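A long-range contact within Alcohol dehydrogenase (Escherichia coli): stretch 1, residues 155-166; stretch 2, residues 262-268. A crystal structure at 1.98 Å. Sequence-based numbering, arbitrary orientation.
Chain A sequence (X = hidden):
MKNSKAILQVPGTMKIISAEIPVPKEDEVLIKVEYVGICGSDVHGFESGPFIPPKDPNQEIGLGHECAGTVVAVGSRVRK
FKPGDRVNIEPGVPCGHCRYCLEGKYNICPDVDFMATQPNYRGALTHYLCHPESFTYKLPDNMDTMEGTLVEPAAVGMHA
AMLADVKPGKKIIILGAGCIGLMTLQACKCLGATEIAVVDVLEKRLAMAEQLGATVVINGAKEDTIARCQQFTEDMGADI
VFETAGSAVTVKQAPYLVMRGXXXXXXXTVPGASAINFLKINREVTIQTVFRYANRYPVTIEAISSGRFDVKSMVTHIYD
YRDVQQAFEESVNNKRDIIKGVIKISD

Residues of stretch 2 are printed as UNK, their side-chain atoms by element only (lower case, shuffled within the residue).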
# COMPACT_ATOMS: atom_id res chain seq x y z
N ALA A 155 5.76 -1.56 -1.10
CA ALA A 155 6.49 -1.40 0.15
C ALA A 155 5.70 -1.92 1.34
O ALA A 155 6.29 -2.42 2.31
CB ALA A 155 6.86 0.07 0.36
N VAL A 156 4.37 -1.79 1.30
CA VAL A 156 3.52 -2.35 2.35
C VAL A 156 3.72 -3.86 2.44
O VAL A 156 3.89 -4.42 3.53
CB VAL A 156 2.04 -2.00 2.08
CG1 VAL A 156 1.13 -2.76 3.04
CG2 VAL A 156 1.82 -0.49 2.18
N GLY A 157 3.67 -4.55 1.30
CA GLY A 157 3.87 -5.99 1.31
C GLY A 157 5.30 -6.37 1.65
O GLY A 157 5.54 -7.38 2.32
N MET A 158 6.26 -5.56 1.20
CA MET A 158 7.66 -5.83 1.53
C MET A 158 7.90 -5.74 3.03
O MET A 158 8.60 -6.59 3.60
CB MET A 158 8.57 -4.86 0.78
CG MET A 158 10.05 -5.22 0.84
SD MET A 158 10.48 -6.73 -0.06
CE MET A 158 9.54 -6.49 -1.55
N HIS A 159 7.32 -4.73 3.68
CA HIS A 159 7.48 -4.56 5.12
C HIS A 159 6.86 -5.73 5.88
O HIS A 159 7.43 -6.21 6.86
CB HIS A 159 6.84 -3.23 5.53
CG HIS A 159 7.00 -2.88 6.97
ND1 HIS A 159 8.22 -2.56 7.54
CD2 HIS A 159 6.08 -2.78 7.97
CE1 HIS A 159 8.05 -2.30 8.82
NE2 HIS A 159 6.76 -2.42 9.11
N ALA A 160 5.70 -6.21 5.42
CA ALA A 160 5.07 -7.36 6.07
C ALA A 160 5.97 -8.59 5.99
O ALA A 160 6.23 -9.26 7.00
CB ALA A 160 3.71 -7.64 5.42
N ALA A 161 6.46 -8.91 4.79
CA ALA A 161 7.31 -10.09 4.62
C ALA A 161 8.59 -9.97 5.43
O ALA A 161 9.06 -10.96 6.02
CB ALA A 161 7.64 -10.30 3.14
N MET A 162 9.18 -8.77 5.48
CA MET A 162 10.41 -8.58 6.24
C MET A 162 10.15 -8.70 7.73
O MET A 162 10.91 -9.35 8.45
CB MET A 162 11.02 -7.21 5.91
CG MET A 162 11.54 -7.08 4.49
SD MET A 162 13.25 -7.58 4.39
CE MET A 162 13.76 -6.74 2.90
N LEU A 163 9.07 -8.07 8.21
CA LEU A 163 8.68 -8.20 9.61
C LEU A 163 8.45 -9.65 9.98
O LEU A 163 8.80 -10.09 11.08
CB LEU A 163 7.42 -7.38 9.88
CG LEU A 163 7.57 -5.97 10.45
CD1 LEU A 163 6.25 -5.52 11.05
CD2 LEU A 163 8.68 -5.93 11.48
N ALA A 164 7.87 -10.42 9.06
CA ALA A 164 7.55 -11.82 9.32
C ALA A 164 8.77 -12.73 9.23
O ALA A 164 8.65 -13.91 9.58
CB ALA A 164 6.48 -12.30 8.34
N ASP A 165 9.92 -12.22 8.80
CA ASP A 165 11.13 -13.02 8.60
C ASP A 165 10.87 -14.17 7.62
O ASP A 165 11.22 -15.32 7.88
CB ASP A 165 11.66 -13.54 9.94
CG ASP A 165 13.08 -14.04 9.85
OD1 ASP A 165 13.82 -13.58 8.95
OD2 ASP A 165 13.47 -14.90 10.67
N VAL A 166 10.24 -13.84 6.49
CA VAL A 166 10.05 -14.83 5.44
C VAL A 166 11.41 -15.33 4.97
O VAL A 166 12.36 -14.56 4.78
CB VAL A 166 9.24 -14.22 4.28
CG1 VAL A 166 9.23 -15.17 3.07
CG2 VAL A 166 7.83 -13.91 4.73
N UNK A 262 4.17 -20.52 15.08
CA UNK A 262 4.17 -19.73 13.87
C UNK A 262 3.73 -18.29 14.09
O UNK A 262 3.60 -17.80 15.22
N UNK A 263 3.50 -17.59 12.97
CA UNK A 263 3.16 -16.18 13.01
C UNK A 263 1.91 -15.90 12.19
O UNK A 263 1.75 -16.41 11.08
n UNK A 263 9.11 -14.25 12.41
c UNK A 263 7.96 -14.59 13.29
c UNK A 263 5.54 -15.27 13.30
c UNK A 263 6.68 -14.69 12.48
c UNK A 263 4.29 -15.31 12.46
N UNK A 264 1.04 -15.05 12.74
CA UNK A 264 -0.05 -14.42 12.00
C UNK A 264 0.29 -12.94 11.85
O UNK A 264 0.55 -12.26 12.84
c UNK A 264 -1.78 -16.09 12.80
c UNK A 264 -2.90 -16.38 13.77
c UNK A 264 -1.40 -14.60 12.72
c UNK A 264 -2.49 -13.80 12.00
N UNK A 265 0.30 -12.46 10.61
CA UNK A 265 0.55 -11.05 10.32
C UNK A 265 -0.73 -10.42 9.82
O UNK A 265 -1.33 -10.91 8.85
c UNK A 265 1.65 -10.88 9.27
c UNK A 265 4.27 -9.74 10.72
c UNK A 265 2.86 -11.78 9.43
s UNK A 265 3.79 -11.46 10.93
N UNK A 266 -1.15 -9.34 10.46
CA UNK A 266 -2.33 -8.59 10.06
C UNK A 266 -1.83 -7.36 9.30
O UNK A 266 -1.35 -6.39 9.90
c UNK A 266 -4.35 -7.34 10.83
c UNK A 266 -3.69 -9.49 11.94
c UNK A 266 -3.19 -8.22 11.26
c UNK A 266 -4.31 -9.24 13.27
N UNK A 267 -1.94 -7.41 7.98
CA UNK A 267 -1.39 -6.37 7.12
C UNK A 267 -2.47 -5.31 6.97
O UNK A 267 -3.29 -5.33 6.04
c UNK A 267 0.24 -7.88 6.02
c UNK A 267 -0.52 -5.81 4.85
c UNK A 267 -0.92 -6.93 5.78
N UNK A 268 -2.50 -4.37 7.92
CA UNK A 268 -3.38 -3.23 7.87
C UNK A 268 -4.78 -3.51 8.38
O UNK A 268 -5.19 -4.65 8.62
O HOH W 1 12.46 -14.74 12.89

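Position 262 has backbone atoms and nothing beyond CA, so it is glycine. Gly262 opens the strand and makes no contact with the helix; even an idealised CB here would find nothing of stretch 1 nearby.

At position 263 the side chain is four carbons in a row ending in a nitrogen, with no branch. CA-to-CB points toward stretch 1, and the terminal nitrogen comes to rest beside the backbone carbonyl of Ala164. That is lysine. Lys263 is almost fully extended, chi1 m and the other three t, and this reach lets NZ donate a hydrogen bond to Ala164 O at 2.9 Å. The acceptor sits where the chain leaves helical geometry, at Asp165, whose positive phi belongs to a Schellman motif: Asp165 N bonds back to Met162 O and Val166 N to Ala161 O, and Ala164 O accepts from the lysine. Lys263 NZ also lies 3.6 Å from Asp165 CB, but the carboxylate is reached through a water. The oxygen of water 1 donates to Asp165 OD2 at 2.4 Å, and the oxygen of water 1 accepts a weak bond from Lys263 NZ at 3.4 Å.

Position 264 carries four carbons, forked at the first, with one arm two carbons long: isoleucine. Ile264 is buried, yet its side chain is out of reach of stretch 1, as expected where a strand alternates its faces.

Position 265 returns to the helix side. Its unbranched chain reads two carbons, a sulfur and a last carbon, and it lies against Ala164 and Leu163, which identifies methionine. Met265 is folded, with all three chi angles m. Its CG packs 3.8 Å from Ala164 CB, and the curled chain carries CE to 4.0 Å from Leu163 CB.

Position 266 again has four carbons forked at the first with one longer arm, and again touches nothing on stretch 1. It is isoleucine; Ile266, like Ile264, has chi1 m and chi2 t.

Position 267 has three carbons, one carrying the other two, placed against Ala160 and Val156. This is valine. Val267, with chi1 t, sets CG2 3.5 Å from Ala160 CB and CG1 3.9 Å from Val156 CG1.

Position 268 has no side-chain atoms and is glycine. Gly268 follows the strand with a positive phi, a conformation glycine adopts readily, and makes no contact with the helix.

The rule is alternation: 263, 265 and 267 face the helix while 264 and 266 do not. Helix and strand run nearly antiparallel, at 161°, so moving up the strand means moving back along the helix, from Ala164 and Asp165 to Val156. The helix side offers alanine at its two nearest approaches: the CA atoms of Ala160 and Val267 are 6.6 Å apart, those of Ala164 and Met265 7.1 Å. The contact is modest, burying 318 Å² over both sides, and it divides into apolar packing along the helix and a lysine fastening the turn at its end.

Stretch 2 (262-268) GKIMIVG
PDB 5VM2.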